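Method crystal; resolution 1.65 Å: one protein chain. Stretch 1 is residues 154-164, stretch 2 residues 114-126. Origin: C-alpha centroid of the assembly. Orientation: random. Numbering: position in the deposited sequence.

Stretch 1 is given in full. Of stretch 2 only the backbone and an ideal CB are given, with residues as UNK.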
ATOM      1  N   VAL A 154      13.862  11.418 -28.977  1.00 17.82           N
ATOM      2  CA  VAL A 154      13.503  11.485 -27.564  1.00 18.68           C
ATOM      3  C   VAL A 154      12.119  12.068 -27.304  1.00 21.06           C
ATOM      4  O   VAL A 154      11.684  13.002 -27.984  1.00 21.55           O
ATOM      5  CB  VAL A 154      14.550  12.302 -26.772  1.00 18.82           C
ATOM      6  CG1 VAL A 154      14.103  12.475 -25.323  1.00 19.79           C
ATOM      7  CG2 VAL A 154      15.898  11.600 -26.821  1.00 18.51           C
ATOM      8  N   GLU A 155      11.426  11.489 -26.324  1.00 21.51           N
ATOM      9  CA  GLU A 155      10.108  11.957 -25.911  1.00 23.35           C
ATOM     10  C   GLU A 155      10.211  12.288 -24.424  1.00 24.58           C
ATOM     11  O   GLU A 155      10.314  11.394 -23.584  1.00 24.45           O
ATOM     12  CB  GLU A 155       9.043  10.880 -26.131  1.00 25.25           C
ATOM     13  CG  GLU A 155       7.663  11.296 -25.629  1.00 27.92           C
ATOM     14  CD  GLU A 155       7.280  12.699 -26.081  1.00 30.24           C
ATOM     15  OE1 GLU A 155       7.143  12.918 -27.300  1.00 34.15           O
ATOM     16  OE2 GLU A 155       7.124  13.588 -25.222  1.00 30.64           O
ATOM     17  N   PRO A 156      10.195  13.583 -24.081  1.00 24.81           N
ATOM     18  CA  PRO A 156      10.296  14.028 -22.687  1.00 26.08           C
ATOM     19  C   PRO A 156       9.045  13.791 -21.841  1.00 25.59           C
ATOM     20  O   PRO A 156       9.137  13.525 -20.644  1.00 26.85           O
ATOM     21  CB  PRO A 156      10.604  15.523 -22.815  1.00 27.69           C
ATOM     22  CG  PRO A 156      11.051  15.700 -24.247  1.00 29.34           C
ATOM     23  CD  PRO A 156      10.184  14.737 -24.990  1.00 27.77           C
ATOM     24  N   LYS A 157       7.877  13.888 -22.465  1.00 24.48           N
ATOM     25  CA  LYS A 157       6.623  13.725 -21.741  1.00 23.81           C
ATOM     26  C   LYS A 157       6.436  12.382 -21.046  1.00 22.22           C
ATOM     27  O   LYS A 157       6.884  11.344 -21.528  1.00 21.30           O
ATOM     28  CB  LYS A 157       5.441  13.972 -22.678  1.00 24.52           C
ATOM     29  CG  LYS A 157       5.315  15.409 -23.166  1.00 27.81           C
ATOM     30  CD  LYS A 157       4.066  15.580 -24.025  1.00 29.07           C
ATOM     31  CE  LYS A 157       3.830  17.038 -24.382  1.00 30.99           C
ATOM     32  NZ  LYS A 157       2.568  17.219 -25.158  1.00 33.10           N
ATOM     33  N   LEU A 158       5.763  12.424 -19.901  1.00 21.33           N
ATOM     34  CA  LEU A 158       5.474  11.220 -19.130  1.00 21.19           C
ATOM     35  C   LEU A 158       4.294  10.518 -19.792  1.00 20.61           C
ATOM     36  O   LEU A 158       3.512  11.147 -20.498  1.00 20.90           O
ATOM     37  CB  LEU A 158       5.104  11.601 -17.697  1.00 22.59           C
ATOM     38  CG  LEU A 158       6.113  12.491 -16.971  1.00 23.61           C
ATOM     39  CD1 LEU A 158       5.538  12.932 -15.630  1.00 29.11           C
ATOM     40  CD2 LEU A 158       7.418  11.731 -16.783  1.00 27.80           C
ATOM     41  N   TYR A 159       4.156   9.219 -19.560  1.00 19.75           N
ATOM     42  CA  TYR A 159       3.061   8.471 -20.153  1.00 20.37           C
ATOM     43  C   TYR A 159       1.694   9.021 -19.774  1.00 20.20           C
ATOM     44  O   TYR A 159       0.778   9.019 -20.591  1.00 20.25           O
ATOM     45  CB  TYR A 159       3.160   6.993 -19.766  1.00 21.82           C
ATOM     46  CG  TYR A 159       4.271   6.275 -20.493  1.00 21.13           C
ATOM     47  CD1 TYR A 159       5.203   5.501 -19.802  1.00 22.90           C
ATOM     48  CD2 TYR A 159       4.408   6.393 -21.876  1.00 23.29           C
ATOM     49  CE1 TYR A 159       6.256   4.867 -20.478  1.00 22.92           C
ATOM     50  CE2 TYR A 159       5.446   5.765 -22.555  1.00 22.65           C
ATOM     51  CZ  TYR A 159       6.367   5.008 -21.851  1.00 21.99           C
ATOM     52  OH  TYR A 159       7.413   4.414 -22.528  1.00 23.03           O
ATOM     53  N   ILE A 160       1.554   9.499 -18.542  1.00 20.09           N
ATOM     54  CA  ILE A 160       0.272  10.040 -18.111  1.00 22.04           C
ATOM     55  C   ILE A 160      -0.053  11.334 -18.877  1.00 24.56           C
ATOM     56  O   ILE A 160      -1.218  11.709 -19.013  1.00 23.36           O
ATOM     57  CB  ILE A 160       0.255  10.260 -16.562  1.00 21.54           C
ATOM     58  CG1 ILE A 160      -1.146  10.680 -16.101  1.00 21.36           C
ATOM     59  CG2 ILE A 160       1.303  11.291 -16.161  1.00 21.35           C
ATOM     60  CD1 ILE A 160      -2.242   9.672 -16.434  1.00 22.82           C
ATOM     61  N   GLU A 161       0.976  11.997 -19.404  1.00 24.66           N
ATOM     62  CA  GLU A 161       0.778  13.224 -20.183  1.00 27.93           C
ATOM     63  C   GLU A 161       0.591  12.901 -21.673  1.00 27.96           C
ATOM     64  O   GLU A 161       0.046  13.706 -22.429  1.00 30.53           O
ATOM     65  CB  GLU A 161       1.984  14.165 -20.035  1.00 28.34           C
ATOM     66  CG  GLU A 161       2.361  14.533 -18.601  1.00 32.19           C
ATOM     67  CD  GLU A 161       3.580  15.450 -18.524  1.00 34.75           C
ATOM     68  OE1 GLU A 161       4.636  15.119 -19.117  1.00 31.59           O
ATOM     69  OE2 GLU A 161       3.485  16.506 -17.858  1.00 37.56           O
ATOM     70  N   LEU A 162       1.043  11.723 -22.090  1.00 27.27           N
ATOM     71  CA  LEU A 162       0.958  11.304 -23.488  1.00 27.12           C
ATOM     72  C   LEU A 162      -0.360  10.683 -23.934  1.00 27.80           C
ATOM     73  O   LEU A 162      -0.735  10.802 -25.098  1.00 28.18           O
ATOM     74  CB  LEU A 162       2.094  10.327 -23.809  1.00 25.50           C
ATOM     75  CG  LEU A 162       3.500  10.927 -23.818  1.00 26.67           C
ATOM     76  CD1 LEU A 162       4.541   9.831 -23.674  1.00 24.55           C
ATOM     77  CD2 LEU A 162       3.702  11.717 -25.107  1.00 27.74           C
ATOM     78  N   ILE A 163      -1.059  10.014 -23.022  1.00 27.89           N
ATOM     79  CA  ILE A 163      -2.317   9.378 -23.384  1.00 28.36           C
ATOM     80  C   ILE A 163      -3.374  10.405 -23.781  1.00 30.73           C
ATOM     81  O   ILE A 163      -3.562  11.420 -23.109  1.00 30.91           O
ATOM     82  CB  ILE A 163      -2.853   8.502 -22.235  1.00 28.77           C
ATOM     83  CG1 ILE A 163      -3.004   9.339 -20.965  1.00 27.77           C
ATOM     84  CG2 ILE A 163      -1.905   7.327 -22.003  1.00 27.63           C
ATOM     85  CD1 ILE A 163      -3.675   8.594 -19.821  1.00 28.47           C
ATOM     86  N   ASN A 164      -4.051  10.130 -24.889  1.00 33.39           N
ATOM     87  CA  ASN A 164      -5.080  11.016 -25.414  1.00 35.82           C
ATOM     88  C   ASN A 164      -6.401  10.833 -24.676  1.00 37.89           C
ATOM     89  O   ASN A 164      -6.492   9.896 -23.856  1.00 40.03           O
ATOM     90  CB  ASN A 164      -5.273  10.746 -26.910  1.00 35.28           C
ATOM     91  CG  ASN A 164      -6.270  11.693 -27.553  1.00 36.20           C
ATOM     92  OD1 ASN A 164      -6.124  12.912 -27.471  1.00 37.88           O
ATOM     93  ND2 ASN A 164      -7.287  11.135 -28.203  1.00 34.71           N
ATOM     94  N   UNK A 114      10.229  -1.851 -23.831  1.00 16.80           N
ATOM     95  CA  UNK A 114       9.568  -1.519 -25.092  1.00 17.61           C
ATOM     96  C   UNK A 114       8.081  -1.530 -24.808  1.00 17.29           C
ATOM     97  O   UNK A 114       7.494  -2.586 -24.568  1.00 17.16           O
ATOM     98  CB  UNK A 114       9.937  -2.492 -26.214  1.00 17.61           C
ATOM     99  N   UNK A 115       7.478  -0.347 -24.849  1.00 17.55           N
ATOM    100  CA  UNK A 115       6.070  -0.194 -24.522  1.00 18.11           C
ATOM    101  C   UNK A 115       5.109   0.114 -25.650  1.00 19.29           C
ATOM    102  O   UNK A 115       5.343   1.027 -26.440  1.00 21.19           O
ATOM    103  CB  UNK A 115       5.939   0.919 -23.481  1.00 18.11           C
ATOM    104  N   UNK A 116       4.016  -0.642 -25.705  1.00 17.86           N
ATOM    105  CA  UNK A 116       2.966  -0.379 -26.683  1.00 17.75           C
ATOM    106  C   UNK A 116       1.882   0.203 -25.781  1.00 17.55           C
ATOM    107  O   UNK A 116       1.173  -0.527 -25.090  1.00 18.55           O
ATOM    108  CB  UNK A 116       2.522  -1.613 -27.472  1.00 17.75           C
ATOM    109  N   UNK A 117       1.786   1.528 -25.783  1.00 17.08           N
ATOM    110  CA  UNK A 117       0.869   2.266 -24.896  1.00 17.47           C
ATOM    111  C   UNK A 117      -0.461   2.621 -25.565  1.00 20.10           C
ATOM    112  O   UNK A 117      -0.530   3.325 -26.572  1.00 22.05           O
ATOM    113  CB  UNK A 117       1.544   3.549 -24.408  1.00 17.47           C
ATOM    114  N   UNK A 118      -1.557   2.081 -24.974  1.00 19.49           N
ATOM    115  CA  UNK A 118      -2.896   2.406 -25.461  1.00 21.85           C
ATOM    116  C   UNK A 118      -3.123   3.936 -25.518  1.00 22.68           C
ATOM    117  O   UNK A 118      -2.792   4.679 -24.599  1.00 21.93           O
ATOM    118  CB  UNK A 118      -3.948   1.749 -24.564  1.00 21.85           C
ATOM    119  N   UNK A 119      -3.630   4.405 -26.690  1.00 23.06           N
ATOM    120  CA  UNK A 119      -3.954   5.831 -26.872  1.00 26.08           C
ATOM    121  C   UNK A 119      -2.728   6.757 -26.814  1.00 24.44           C
ATOM    122  O   UNK A 119      -2.842   7.954 -26.598  1.00 26.54           O
ATOM    123  CB  UNK A 119      -4.958   6.264 -25.802  1.00 26.08           C
ATOM    124  N   UNK A 120      -1.534   6.222 -27.048  1.00 24.07           N
ATOM    125  CA  UNK A 120      -0.335   7.056 -27.048  1.00 22.95           C
ATOM    126  C   UNK A 120       0.646   6.659 -28.148  1.00 22.64           C
ATOM    127  O   UNK A 120       1.164   7.520 -28.858  1.00 25.56           O
ATOM    128  CB  UNK A 120       0.357   6.975 -25.686  1.00 22.95           C
ATOM    129  N   UNK A 121       0.898   5.360 -28.288  1.00 20.90           N
ATOM    130  CA  UNK A 121       1.819   4.893 -29.309  1.00 21.12           C
ATOM    131  C   UNK A 121       2.884   3.962 -28.757  1.00 21.66           C
ATOM    132  O   UNK A 121       2.739   3.444 -27.650  1.00 19.98           O
ATOM    133  CB  UNK A 121       2.486   6.088 -29.993  1.00 21.12           C
ATOM    134  N   UNK A 122       3.957   3.758 -29.516  1.00 20.85           N
ATOM    135  CA  UNK A 122       5.030   2.869 -29.075  1.00 20.97           C
ATOM    136  C   UNK A 122       6.260   3.643 -28.622  1.00 20.95           C
ATOM    137  O   UNK A 122       6.731   4.554 -29.305  1.00 19.14           O
ATOM    138  CB  UNK A 122       5.411   1.905 -30.200  1.00 20.97           C
ATOM    139  N   UNK A 123       6.786   3.268 -27.461  1.00 17.79           N
ATOM    140  CA  UNK A 123       7.941   3.949 -26.900  1.00 17.45           C
ATOM    141  C   UNK A 123       8.932   2.958 -26.333  1.00 18.60           C
ATOM    142  O   UNK A 123       8.566   1.848 -25.945  1.00 19.83           O
ATOM    143  CB  UNK A 123       7.508   4.939 -25.817  1.00 17.45           C
ATOM    144  N   UNK A 124      10.193   3.369 -26.294  1.00 16.41           N
ATOM    145  CA  UNK A 124      11.238   2.532 -25.726  1.00 17.55           C
ATOM    146  C   UNK A 124      11.882   3.334 -24.618  1.00 16.68           C
ATOM    147  O   UNK A 124      12.321   4.460 -24.840  1.00 16.25           O
ATOM    148  CB  UNK A 124      12.262   2.096 -26.776  1.00 17.55           C
ATOM    149  N   UNK A 125      11.911   2.775 -23.415  1.00 15.95           N
ATOM    150  CA  UNK A 125      12.568   3.442 -22.310  1.00 17.30           C
ATOM    151  C   UNK A 125      13.879   2.696 -22.118  1.00 15.86           C
ATOM    152  O   UNK A 125      13.892   1.467 -22.044  1.00 16.57           O
ATOM    153  CB  UNK A 125      11.712   3.453 -21.042  1.00 17.30           C
ATOM    154  N   UNK A 126      14.983   3.430 -22.082  1.00 15.69           N
ATOM    155  CA  UNK A 126      16.278   2.806 -21.851  1.00 16.49           C
ATOM    156  C   UNK A 126      16.671   3.273 -20.457  1.00 16.45           C
ATOM    157  O   UNK A 126      16.851   4.470 -20.211  1.00 15.15           O
ATOM    158  CB  UNK A 126      17.315   3.178 -22.912  1.00 16.49           C
TER

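At position 114 the CA-to-CB bond points away from stretch 1. Nothing there chooses a side chain. It is Leu114.

At position 115 the bond points toward stretch 1, and the ideal CB is 3.9 Å from Tyr159 OH. A small or medium polar side chain would suit a hydroxyl so near. It is Asn115, whose ND2 comes to 2.9 Å from Tyr159 OH.

Position 116 is out of reach, so many side chains would do. It is Arg116, salt-bridged to position 122.

Position 117 points toward the Tyr159 ring, with its ideal CB 4.8 Å from Tyr159 CD2. A compact apolar side chain fits the gap. Val117 fills it: CG2 is 3.8 Å from Tyr159 CE2, and CG1 is 4.2 Å from Ile163 CG2.

Position 118 points sideways, with open space beyond its ideal CB. Polar residues suit it. It is Glu118, whose end leads away.

At position 119 phi and psi are 65° and 21°, a left-handed turn that favours Gly, Asn or Asp but admits others. CA-to-CB points toward stretch 1, and the ideal CB is 4.1 Å from Asn164 N. Asn164 N donates to O of this residue at 3.0 Å. It is Lys119; the end of its side chain leads away.

The ideal CB of position 120 is 4.0 Å from Leu162 O and 4.3 Å from Ile163 CA. With the backbone so close, a small side chain suits. Ala120 CB packs 4.2 Å from Leu162 CB and 4.3 Å from Ile163 CG2.

At position 121 the backbone angles would jam a CB against the preceding carbonyl O, so glycine is called for. It is Gly121.

Positions 122 and 124 point away, and stretch 1 sets no demand. They are Asp122 and Leu124.

Position 123 points toward stretch 1, its ideal CB 3.3 Å from Tyr159 OH. Tyr159, Leu162 and Glu155 offer carbon atoms beyond it. A large apolar or aromatic side chain would suit. Phe123 takes the edge of Tyr159 toward its ring face, with planes at 74°. Leu162 CD1 makes an off-centre CH-pi contact 4.3 Å from the Phe123 ring centroid.

Position 125 points sideways, its ideal CB 4.6 Å from Tyr159 OH. An acceptor on a short chain could reach that hydroxyl. Asp125 does: Tyr159 OH donates to Asp125 OD2 at 2.7 Å.

Position 126 is out of reach, so stretch 1 does not select. It is Ile126.

Stretch 2, residues 114-126: LNRVEKAGDFLDI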
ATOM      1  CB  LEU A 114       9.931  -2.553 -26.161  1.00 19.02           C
ATOM      2  CG  LEU A 114       9.382  -2.319 -27.568  1.00 20.16           C
ATOM      3  CD1 LEU A 114       9.678  -0.886 -28.007  1.00 19.53           C
ATOM      4  CD2 LEU A 114      10.016  -3.322 -28.525  1.00 21.34           C
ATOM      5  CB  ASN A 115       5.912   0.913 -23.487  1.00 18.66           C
ATOM      6  CG  ASN A 115       6.750   0.680 -22.259  1.00 21.34           C
ATOM      7  OD1 ASN A 115       6.584  -0.322 -21.570  1.00 26.59           O
ATOM      8  ND2 ASN A 115       7.662   1.605 -21.977  1.00 20.45           N
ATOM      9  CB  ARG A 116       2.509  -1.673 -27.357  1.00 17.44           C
ATOM     10  CG  ARG A 116       3.662  -2.446 -27.970  1.00 20.73           C
ATOM     11  CD  ARG A 116       3.253  -3.208 -29.211  1.00 24.12           C
ATOM     12  NE  ARG A 116       3.110  -2.322 -30.360  1.00 25.84           N
ATOM     13  CZ  ARG A 116       2.809  -2.735 -31.587  1.00 27.76           C
ATOM     14  NH1 ARG A 116       2.613  -4.025 -31.821  1.00 29.14           N
ATOM     15  NH2 ARG A 116       2.731  -1.861 -32.581  1.00 28.31           N
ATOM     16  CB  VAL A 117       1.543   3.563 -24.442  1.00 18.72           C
ATOM     17  CG1 VAL A 117       0.661   4.242 -23.393  1.00 20.06           C
ATOM     18  CG2 VAL A 117       2.900   3.278 -23.844  1.00 17.07           C
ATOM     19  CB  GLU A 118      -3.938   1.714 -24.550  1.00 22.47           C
ATOM     20  CG  GLU A 118      -4.050   0.199 -24.815  1.00 26.98           C
ATOM     21  CD  GLU A 118      -5.264  -0.397 -24.111  1.00 31.24           C
ATOM     22  OE1 GLU A 118      -5.205  -1.563 -23.735  1.00 33.49           O
ATOM     23  OE2 GLU A 118      -6.299   0.270 -24.027  1.00 33.11           O
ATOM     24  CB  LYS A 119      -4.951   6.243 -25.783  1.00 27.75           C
ATOM     25  CG  LYS A 119      -6.267   5.469 -25.877  1.00 31.15           C
ATOM     26  CD  LYS A 119      -7.294   5.891 -24.830  1.00 33.61           C
ATOM     27  CE  LYS A 119      -8.564   5.044 -24.900  1.00 35.05           C
ATOM     28  NZ  LYS A 119      -9.479   5.446 -23.825  1.00 37.77           N
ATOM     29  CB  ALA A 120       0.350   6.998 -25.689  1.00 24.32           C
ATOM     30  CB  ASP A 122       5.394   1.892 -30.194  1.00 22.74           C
ATOM     31  CG  ASP A 122       4.203   1.063 -30.645  1.00 25.41           C
ATOM     32  OD1 ASP A 122       3.459   0.573 -29.773  1.00 23.93           O
ATOM     33  OD2 ASP A 122       4.013   0.894 -31.868  1.00 25.81           O
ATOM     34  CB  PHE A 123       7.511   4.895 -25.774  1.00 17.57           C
ATOM     35  CG  PHE A 123       6.494   5.920 -26.192  1.00 17.37           C
ATOM     36  CD1 PHE A 123       5.147   5.590 -26.282  1.00 17.57           C
ATOM     37  CD2 PHE A 123       6.893   7.212 -26.510  1.00 19.62           C
ATOM     38  CE1 PHE A 123       4.211   6.539 -26.687  1.00 17.86           C
ATOM     39  CE2 PHE A 123       5.969   8.165 -26.915  1.00 17.58           C
ATOM     40  CZ  PHE A 123       4.629   7.832 -27.004  1.00 16.56           C
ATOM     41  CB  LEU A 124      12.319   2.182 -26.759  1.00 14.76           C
ATOM     42  CG  LEU A 124      13.576   1.548 -26.132  1.00 14.36           C
ATOM     43  CD1 LEU A 124      13.256   0.142 -25.643  1.00 16.00           C
ATOM     44  CD2 LEU A 124      14.718   1.508 -27.144  1.00 16.57           C
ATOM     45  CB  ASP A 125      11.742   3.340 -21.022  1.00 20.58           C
ATOM     46  CG  ASP A 125      10.612   4.344 -20.971  1.00 28.30           C
ATOM     47  OD1 ASP A 125      10.888   5.553 -21.118  1.00 32.43           O
ATOM     48  OD2 ASP A 125       9.450   3.935 -20.772  1.00 32.06           O
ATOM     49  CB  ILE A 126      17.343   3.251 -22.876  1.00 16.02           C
ATOM     50  CG1 ILE A 126      16.870   2.926 -24.297  1.00 15.01           C
ATOM     51  CG2 ILE A 126      18.669   2.536 -22.581  1.00 16.87           C
ATOM     52  CD1 ILE A 126      17.909   3.248 -25.380  1.00 15.28           C
TER
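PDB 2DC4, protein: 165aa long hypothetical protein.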